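Side-chain contacts in glycerol kinase, putative (Plasmodium falciparum, PDB 2W40), which probably catalyses the ATP-dependent phosphorylation of glycerol to sn-glycerol 3-phosphate, as other glycerol kinases of the FGGY family do: residues A357-S362 against E491-V496; N4-I9 against V456-S461. All blocks are in the same frame, centred on the assembly; numbering follows the deposited sequence.

In the fold
Near the N terminus, strand 3-11 supplies residues 4-9, the first half of interaction 2, to a six-stranded mixed sheet. The chain then builds most of the molecule before reaching the loop 357-362, where interaction 1 begins. Residues 456-461, just beyond helix 443-455, close interaction 2 across 446 intervening residues; helix 482-500 closes interaction 1 across 128. The two loops thus cross instead of nesting. Interaction 2 joins the N-terminal sheet to the turn after a helix from the later half of the chain, whereas interaction 1 ties a loop to the C-terminal helix. Their centres lie about 43 Å apart, on opposite sides of the chain's centre.

Interaction 1: A357-S362 against E491-V496; sequences APRWRS and EWNKAV. With EDO (1,2-ethanediol), chain B.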
ATOM      1  N   ALA C 357      -0.321  -7.895 -20.846  1.00  8.13           N
ATOM      2  CA  ALA C 357       0.437  -9.035 -21.333  1.00  8.75           C
ATOM      3  C   ALA C 357       1.409  -9.554 -20.238  1.00  8.84           C
ATOM      4  O   ALA C 357       2.025  -8.751 -19.539  1.00  9.57           O
ATOM      5  CB  ALA C 357       1.172  -8.714 -22.671  1.00  8.69           C
ATOM      6  N   PRO C 358       1.654 -10.876 -20.208  1.00  8.06           N
ATOM      7  CA  PRO C 358       1.048 -11.965 -21.054  1.00  8.47           C
ATOM      8  C   PRO C 358      -0.115 -12.708 -20.403  1.00 10.07           C
ATOM      9  O   PRO C 358      -0.712 -13.598 -21.048  1.00 10.15           O
ATOM     10  CB  PRO C 358       2.197 -12.947 -21.233  1.00 10.00           C
ATOM     11  CG  PRO C 358       2.997 -12.876 -20.003  1.00  9.35           C
ATOM     12  CD  PRO C 358       2.819 -11.438 -19.470  1.00  9.10           C
ATOM     13  N   ARG C 359      -0.429 -12.370 -19.144  1.00 10.89           N
ATOM     14  CA  ARG C 359      -1.462 -13.141 -18.381  1.00 10.66           C
ATOM     15  C   ARG C 359      -2.908 -12.753 -18.673  1.00  9.85           C
ATOM     16  O   ARG C 359      -3.818 -13.576 -18.516  1.00 11.83           O
ATOM     17  CB  ARG C 359      -1.185 -13.076 -16.882  1.00 10.71           C
ATOM     18  CG  ARG C 359       0.251 -13.502 -16.489  1.00 12.30           C
ATOM     19  CD  ARG C 359       0.360 -13.625 -15.001  1.00 13.90           C
ATOM     20  NE  ARG C 359       1.727 -13.914 -14.517  1.00 13.80           N
ATOM     21  CZ  ARG C 359       2.061 -14.752 -13.572  1.00 11.62           C
ATOM     22  NH1 ARG C 359       1.131 -15.550 -13.045  1.00 17.71           N
ATOM     23  NH2 ARG C 359       3.307 -14.809 -13.156  1.00 13.89           N
ATOM     24  N   TRP C 360      -3.107 -11.478 -19.000  1.00 10.32           N
ATOM     25  CA  TRP C 360      -4.429 -10.987 -19.398  1.00  8.36           C
ATOM     26  C   TRP C 360      -5.489 -11.375 -18.320  1.00  9.46           C
ATOM     27  O   TRP C 360      -6.450 -12.112 -18.576  1.00 11.82           O
ATOM     28  CB  TRP C 360      -4.828 -11.488 -20.776  1.00  8.91           C
ATOM     29  CG  TRP C 360      -3.921 -10.838 -21.811  1.00  8.41           C
ATOM     30  CD1 TRP C 360      -2.843 -11.455 -22.499  1.00  9.38           C
ATOM     31  CD2 TRP C 360      -3.917  -9.460 -22.254  1.00  8.65           C
ATOM     32  NE1 TRP C 360      -2.243 -10.553 -23.318  1.00 10.07           N
ATOM     33  CE2 TRP C 360      -2.804  -9.310 -23.131  1.00  9.04           C
ATOM     34  CE3 TRP C 360      -4.681  -8.327 -21.944  1.00 10.50           C
ATOM     35  CZ2 TRP C 360      -2.519  -8.112 -23.745  1.00 10.99           C
ATOM     36  CZ3 TRP C 360      -4.382  -7.144 -22.539  1.00 10.18           C
ATOM     37  CH2 TRP C 360      -3.309  -7.039 -23.432  1.00 10.86           C
ATOM     38  N   ARG C 361      -5.320 -10.791 -17.138  1.00  9.75           N
ATOM     39  CA  ARG C 361      -6.237 -11.027 -16.027  1.00  9.91           C
ATOM     40  C   ARG C 361      -6.845  -9.699 -15.628  1.00  9.87           C
ATOM     41  O   ARG C 361      -6.288  -8.949 -14.850  1.00 11.42           O
ATOM     42  CB  ARG C 361      -5.425 -11.678 -14.907  1.00  9.52           C
ATOM     43  CG  ARG C 361      -5.090 -13.078 -15.196  1.00  8.95           C
ATOM     44  CD  ARG C 361      -6.321 -14.052 -15.187  1.00 12.32           C
ATOM     45  NE  ARG C 361      -6.950 -14.104 -13.856  1.00 15.13           N
ATOM     46  CZ  ARG C 361      -6.664 -15.018 -12.911  1.00 13.91           C
ATOM     47  NH1 ARG C 361      -5.763 -15.977 -13.088  1.00 15.80           N
ATOM     48  NH2 ARG C 361      -7.264 -14.912 -11.740  1.00 16.56           N
ATOM     49  N   SER C 362      -8.042  -9.439 -16.118  1.00 11.64           N
ATOM     50  CA  SER C 362      -8.708  -8.166 -15.841  1.00 13.32           C
ATOM     51  C   SER C 362      -9.265  -8.140 -14.388  1.00 13.18           C
ATOM     52  O   SER C 362      -9.683  -7.102 -13.955  1.00 16.25           O
ATOM     53  CB  SER C 362      -9.985  -8.012 -16.782  1.00 13.50           C
ATOM     54  OG  SER C 362     -10.875  -9.128 -16.668  1.00 16.95           O
ATOM     55  N   GLU C 491       9.926 -14.851  -5.919  1.00 15.77           N
ATOM     56  CA  GLU C 491       9.264 -14.000  -5.027  1.00 16.20           C
ATOM     57  C   GLU C 491       8.124 -13.260  -5.751  1.00 14.45           C
ATOM     58  O   GLU C 491       7.018 -13.148  -5.219  1.00 14.97           O
ATOM     59  CB  GLU C 491      10.160 -12.995  -4.352  1.00 17.31           C
ATOM     60  CG  GLU C 491      11.088 -13.712  -3.365  1.00 21.09           C
ATOM     61  CD  GLU C 491      12.353 -12.951  -2.945  1.00 24.34           C
ATOM     62  OE1 GLU C 491      12.736 -11.798  -3.422  1.00 28.87           O
ATOM     63  OE2 GLU C 491      13.022 -13.593  -2.083  1.00 35.13           O
ATOM     64  N   TRP C 492       8.431 -12.699  -6.930  1.00 12.84           N
ATOM     65  CA  TRP C 492       7.429 -12.048  -7.728  1.00 11.54           C
ATOM     66  C   TRP C 492       6.275 -12.979  -8.084  1.00 10.89           C
ATOM     67  O   TRP C 492       5.059 -12.712  -7.916  1.00 11.29           O
ATOM     68  CB  TRP C 492       8.095 -11.572  -8.979  1.00 10.66           C
ATOM     69  CG  TRP C 492       7.129 -11.135 -10.052  1.00  9.95           C
ATOM     70  CD1 TRP C 492       6.803 -11.847 -11.170  1.00  9.30           C
ATOM     71  CD2 TRP C 492       6.303  -9.960 -10.075  1.00 11.02           C
ATOM     72  NE1 TRP C 492       5.840 -11.206 -11.876  1.00  9.72           N
ATOM     73  CE2 TRP C 492       5.574 -10.011 -11.269  1.00  8.92           C
ATOM     74  CE3 TRP C 492       6.205  -8.837  -9.283  1.00 11.32           C
ATOM     75  CZ2 TRP C 492       4.659  -9.029 -11.649  1.00 10.11           C
ATOM     76  CZ3 TRP C 492       5.308  -7.837  -9.675  1.00  9.55           C
ATOM     77  CH2 TRP C 492       4.594  -7.935 -10.862  1.00 10.31           C
ATOM     78  N   ASN C 493       6.683 -14.141  -8.521  1.00 11.17           N
ATOM     79  CA  ASN C 493       5.692 -15.171  -8.976  1.00 12.34           C
ATOM     80  C   ASN C 493       4.732 -15.576  -7.869  1.00 13.20           C
ATOM     81  O   ASN C 493       3.541 -15.696  -8.086  1.00 14.56           O
ATOM     82  CB  ASN C 493       6.395 -16.417  -9.475  1.00 13.32           C
ATOM     83  CG  ASN C 493       6.952 -16.299 -10.851  1.00 14.47           C
ATOM     84  OD1 ASN C 493       6.557 -15.413 -11.629  1.00 19.06           O
ATOM     85  ND2 ASN C 493       7.937 -17.212 -11.176  1.00 20.49           N
ATOM     86  N   LYS C 494       5.219 -15.680  -6.653  1.00 13.62           N
ATOM     87  CA  LYS C 494       4.354 -16.061  -5.524  1.00 15.26           C
ATOM     88  C   LYS C 494       3.406 -14.925  -5.182  1.00 13.62           C
ATOM     89  O   LYS C 494       2.242 -15.144  -4.895  1.00 13.66           O
ATOM     90  CB  LYS C 494       5.193 -16.433  -4.342  1.00 17.77           C
ATOM     91  CG  LYS C 494       5.922 -17.711  -4.575  1.00 19.46           C
ATOM     92  CD  LYS C 494       6.495 -18.307  -3.361  1.00 23.42           C
ATOM     93  CE  LYS C 494       6.653 -17.353  -2.153  1.00 30.92           C
ATOM     94  NZ  LYS C 494       7.941 -16.514  -2.151  1.00 35.95           N
ATOM     95  N   ALA C 495       3.873 -13.665  -5.234  1.00 12.12           N
ATOM     96  CA  ALA C 495       3.008 -12.475  -5.029  1.00 11.49           C
ATOM     97  C   ALA C 495       1.970 -12.379  -6.133  1.00 10.04           C
ATOM     98  O   ALA C 495       0.805 -12.195  -5.857  1.00 12.06           O
ATOM     99  CB  ALA C 495       3.895 -11.246  -5.077  1.00 10.96           C
ATOM    100  N   VAL C 496       2.314 -12.646  -7.384  1.00 11.22           N
ATOM    101  CA  VAL C 496       1.267 -12.710  -8.484  1.00 11.26           C
ATOM    102  C   VAL C 496       0.245 -13.840  -8.250  1.00 11.89           C
ATOM    103  O   VAL C 496      -1.015 -13.672  -8.306  1.00 12.09           O
ATOM    104  CB  VAL C 496       1.897 -12.785  -9.860  1.00 13.12           C
ATOM    105  CG1 VAL C 496       0.815 -12.866 -10.927  1.00 11.45           C
ATOM    106  CG2 VAL C 496       2.768 -11.547 -10.091  1.00 11.51           C
TER
HETATM  107  C1  EDO B1515      12.164  -8.698  -5.310  1.00 25.07           C
HETATM  108  O1  EDO B1515      13.168  -7.910  -5.994  1.00 19.68           O
HETATM  109  C2  EDO B1515      12.047  -8.207  -3.850  1.00 26.91           C
HETATM  110  O2  EDO B1515      13.294  -8.429  -3.119  1.00 32.51           O
HETATM  111  O   HOH W   1       2.867 -16.514 -10.729  1.00 20.81           O
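Arg359 reaches from its loop to the side of the C-terminal helix, where its guanidinium group meets Val496 and Asn493. Its CB already points at the helix, and CG, CD and NE continue in an extended line (chi2 -171°, chi3 -175°), spanning the 10.3 Å between Arg359 CA and Val496 CA. CD only grazes the valine, 4.2 Å from Val496 CG1, and NE of Arg359 comes to 3.8 Å from the same carbon. Farther out the contact tightens: CZ of Arg359 is 3.5 Å from Val496 CG1, and this methyl sits over the centre of one guanidinium face. NH1 of Arg359 approaches the same Val496 CG1 to 3.4 Å. The flat, delocalised cation can accept a methyl on its face while its N-H groups are used around the rim. There, NH2 of Arg359 donates to water 1 at 3.0 Å, and the water passes a hydrogen bond to the backbone O of Asn493 at 2.8 Å. Asn493 OD1 lies near the guanidinium plane too, 3.6 Å from Arg359 NH2, the amide plane inclined 58° to that of the guanidinium. The charge is met by Glu394 of helix 377-403, which forms a salt bridge with Arg359 NH2; its OE2 also accepts a hydrogen bond from Trp492 NE1, so one carboxylate holds both sides of the contact. The two methyls of Val496 serve two flat groups, CG1 the guanidinium and CG2 the Trp492 ring, offset toward its rim. Through Trp492, which stacks with Phe390, helix 482-500 packs against helix 377-403, and its Ala495 touches Ile347 and Val349 of strand 347-349.

Interaction 2: N4-I9 against V456-S461; sequences NVILSI and VKIWDS
With chi1 of -57° in Ile6 and -63° in Ile458, each isoleucine swings CG1 beside its own backbone N, opposite the carbonyl carbon; an extended second torsion in both then sends the delta methyls toward each other, tip to tip. Ile458 CD1 meets Ile6 CG1 at 3.4 Å, closer than usual for two carbons, and Ile6 CD1 at 3.5 Å. The CB branch of Ile6 suits a strand such as 3-11; in both residues the longer arm carries a methyl across the gap. Ile6 CD1 also approaches the six-membered ring of Trp459 obliquely, 3.7 Å from CH2. Ile458 CG2 lies 3.6 Å above one face of the Trp459 indole, on its pyrrole side, offset toward the rim, while the indole NE1 is engaged by Glu23 O. Lys457, at positive phi, is the C' residue of a Schellman motif that ends helix 443-455, and Ile458, next in the chain, points its CB toward the strand. Ala449 of the same helix also touches Ile6. No hydrogen bond crosses between the two segments, so the contact, between aliphatic carbons and an indole, probably rests on dispersion and the exclusion of water.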
ATOM      1  N   ASN C   4      12.990  26.036 -41.723  1.00 14.48           N
ATOM      2  CA  ASN C   4      11.971  25.037 -42.019  1.00 13.58           C
ATOM      3  C   ASN C   4      11.828  24.124 -40.808  1.00 14.37           C
ATOM      4  O   ASN C   4      12.825  23.658 -40.257  1.00 13.77           O
ATOM      5  CB  ASN C   4      12.350  24.164 -43.162  1.00 13.86           C
ATOM      6  CG  ASN C   4      12.397  24.884 -44.463  1.00 12.82           C
ATOM      7  OD1 ASN C   4      11.875  25.964 -44.664  1.00 17.67           O
ATOM      8  ND2 ASN C   4      13.032  24.228 -45.405  1.00 15.46           N
ATOM      9  N   VAL C   5      10.535  23.844 -40.491  1.00 12.96           N
ATOM     10  CA  VAL C   5      10.262  22.885 -39.438  1.00 13.11           C
ATOM     11  C   VAL C   5       9.142  21.922 -39.747  1.00 12.13           C
ATOM     12  O   VAL C   5       8.325  22.166 -40.595  1.00 11.95           O
ATOM     13  CB  VAL C   5       9.933  23.593 -38.080  1.00 13.94           C
ATOM     14  CG1 VAL C   5      11.139  24.513 -37.532  1.00 16.78           C
ATOM     15  CG2 VAL C   5       8.659  24.338 -38.225  1.00 13.48           C
ATOM     16  N   ILE C   6       9.181  20.816 -39.019  1.00 12.53           N
ATOM     17  CA  ILE C   6       8.173  19.754 -39.045  1.00 11.04           C
ATOM     18  C   ILE C   6       7.485  19.817 -37.670  1.00  9.97           C
ATOM     19  O   ILE C   6       8.162  19.746 -36.630  1.00 10.38           O
ATOM     20  CB  ILE C   6       8.770  18.376 -39.267  1.00 12.80           C
ATOM     21  CG1 ILE C   6       9.588  18.316 -40.547  1.00 11.94           C
ATOM     22  CG2 ILE C   6       7.655  17.258 -39.217  1.00 12.93           C
ATOM     23  CD1 ILE C   6      10.553  17.119 -40.500  1.00 16.08           C
ATOM     24  N   LEU C   7       6.155  19.923 -37.671  1.00  8.92           N
ATOM     25  CA  LEU C   7       5.412  19.825 -36.367  1.00  9.79           C
ATOM     26  C   LEU C   7       5.048  18.354 -36.133  1.00  9.56           C
ATOM     27  O   LEU C   7       4.397  17.742 -36.980  1.00 10.75           O
ATOM     28  CB  LEU C   7       4.167  20.711 -36.296  1.00  9.98           C
ATOM     29  CG  LEU C   7       3.164  20.594 -35.169  1.00 10.08           C
ATOM     30  CD1 LEU C   7       3.872  20.643 -33.791  1.00 12.76           C
ATOM     31  CD2 LEU C   7       1.921  21.456 -35.286  1.00 11.05           C
ATOM     32  N   SER C   8       5.483  17.813 -34.977  1.00  9.56           N
ATOM     33  CA  SER C   8       5.093  16.457 -34.588  1.00  9.94           C
ATOM     34  C   SER C   8       4.218  16.587 -33.333  1.00 10.71           C
ATOM     35  O   SER C   8       4.721  17.151 -32.322  1.00  9.67           O
ATOM     36  CB  SER C   8       6.324  15.554 -34.362  1.00 12.19           C
ATOM     37  OG  SER C   8       5.891  14.288 -33.915  1.00 12.61           O
ATOM     38  N   ILE C   9       2.936  16.130 -33.411  1.00  9.07           N
ATOM     39  CA  ILE C   9       2.036  16.210 -32.268  1.00  9.64           C
ATOM     40  C   ILE C   9       2.013  14.790 -31.656  1.00  9.27           C
ATOM     41  O   ILE C   9       1.702  13.796 -32.368  1.00  9.99           O
ATOM     42  CB  ILE C   9       0.611  16.604 -32.699  1.00  8.56           C
ATOM     43  CG1 ILE C   9       0.651  18.049 -33.307  1.00 10.11           C
ATOM     44  CG2 ILE C   9      -0.357  16.330 -31.503  1.00  9.75           C
ATOM     45  CD1 ILE C   9      -0.598  18.377 -34.110  1.00 10.28           C
ATOM     46  N   VAL C 456       6.267  14.404 -47.641  1.00 12.02           N
ATOM     47  CA  VAL C 456       6.472  15.607 -48.450  1.00 12.21           C
ATOM     48  C   VAL C 456       7.912  15.767 -49.034  1.00 13.42           C
ATOM     49  O   VAL C 456       8.273  16.856 -49.527  1.00 16.90           O
ATOM     50  CB  VAL C 456       6.044  16.886 -47.705  1.00 11.65           C
ATOM     51  CG1 VAL C 456       4.524  16.912 -47.410  1.00 16.45           C
ATOM     52  CG2 VAL C 456       6.834  17.103 -46.411  1.00 13.79           C
ATOM     53  N   LYS C 457       8.668  14.673 -49.006  1.00 14.18           N
ATOM     54  CA  LYS C 457       9.985  14.542 -49.624  1.00 15.64           C
ATOM     55  C   LYS C 457      11.040  15.488 -49.041  1.00 13.59           C
ATOM     56  O   LYS C 457      11.920  16.028 -49.780  1.00 13.29           O
ATOM     57  CB  LYS C 457       9.897  14.823 -51.113  1.00 18.21           C
ATOM     58  CG  LYS C 457       8.697  14.231 -51.898  1.00 23.03           C
ATOM     59  CD  LYS C 457       8.745  12.823 -51.869  1.00 22.24           C
ATOM     60  CE  LYS C 457       7.755  12.199 -52.955  1.00 25.50           C
ATOM     61  NZ  LYS C 457       7.548  10.780 -52.581  1.00 28.26           N
ATOM     62  N   ILE C 458      11.008  15.677 -47.714  1.00 12.67           N
ATOM     63  CA  ILE C 458      12.075  16.463 -47.002  1.00 15.21           C
ATOM     64  C   ILE C 458      13.416  15.788 -47.209  1.00 16.39           C
ATOM     65  O   ILE C 458      14.424  16.457 -47.428  1.00 15.15           O
ATOM     66  CB  ILE C 458      11.812  16.643 -45.493  1.00 11.94           C
ATOM     67  CG1 ILE C 458      10.541  17.452 -45.325  1.00 16.39           C
ATOM     68  CG2 ILE C 458      13.035  17.244 -44.837  1.00 12.56           C
ATOM     69  CD1 ILE C 458      10.157  17.935 -43.923  1.00 19.29           C
ATOM     70  N   TRP C 459      13.411  14.455 -47.124  1.00 16.52           N
ATOM     71  CA  TRP C 459      14.559  13.614 -47.405  1.00 20.18           C
ATOM     72  C   TRP C 459      14.035  12.703 -48.501  1.00 23.73           C
ATOM     73  O   TRP C 459      12.798  12.395 -48.580  1.00 26.14           O
ATOM     74  CB  TRP C 459      14.907  12.790 -46.155  1.00 16.52           C
ATOM     75  CG  TRP C 459      14.848  13.578 -44.879  1.00 15.44           C
ATOM     76  CD1 TRP C 459      15.787  14.433 -44.378  1.00 16.12           C
ATOM     77  CD2 TRP C 459      13.798  13.532 -43.851  1.00 11.83           C
ATOM     78  NE1 TRP C 459      15.375  14.956 -43.189  1.00 15.36           N
ATOM     79  CE2 TRP C 459      14.146  14.442 -42.858  1.00 14.52           C
ATOM     80  CE3 TRP C 459      12.566  12.883 -43.756  1.00 13.93           C
ATOM     81  CZ2 TRP C 459      13.346  14.694 -41.736  1.00 13.64           C
ATOM     82  CZ3 TRP C 459      11.786  13.115 -42.636  1.00 13.65           C
ATOM     83  CH2 TRP C 459      12.149  14.014 -41.654  1.00 12.39           C
ATOM     84  N   ASP C 460      14.966  12.143 -49.213  1.00 27.39           N
ATOM     85  CA  ASP C 460      14.649  11.226 -50.335  1.00 30.15           C
ATOM     86  C   ASP C 460      13.964   9.904 -49.939  1.00 32.22           C
ATOM     87  O   ASP C 460      12.958   9.436 -50.592  1.00 33.20           O
ATOM     88  CB  ASP C 460      15.959  10.988 -51.084  1.00 32.76           C
ATOM     89  CG  ASP C 460      16.612  12.326 -51.538  1.00 38.64           C
ATOM     90  OD1 ASP C 460      15.856  13.152 -52.143  1.00 45.39           O
ATOM     91  OD2 ASP C 460      17.829  12.603 -51.241  1.00 45.17           O
ATOM     92  N   SER C 461      14.488   9.322 -48.848  1.00 32.82           N
ATOM     93  CA  SER C 461      14.257   7.935 -48.519  1.00 32.90           C
ATOM     94  C   SER C 461      14.478   7.794 -47.045  1.00 32.01           C
ATOM     95  O   SER C 461      15.205   8.548 -46.468  1.00 29.33           O
ATOM     96  CB  SER C 461      15.291   6.998 -49.191  1.00 33.51           C
ATOM     97  OG  SER C 461      16.625   7.177 -48.686  1.00 34.20           O
TER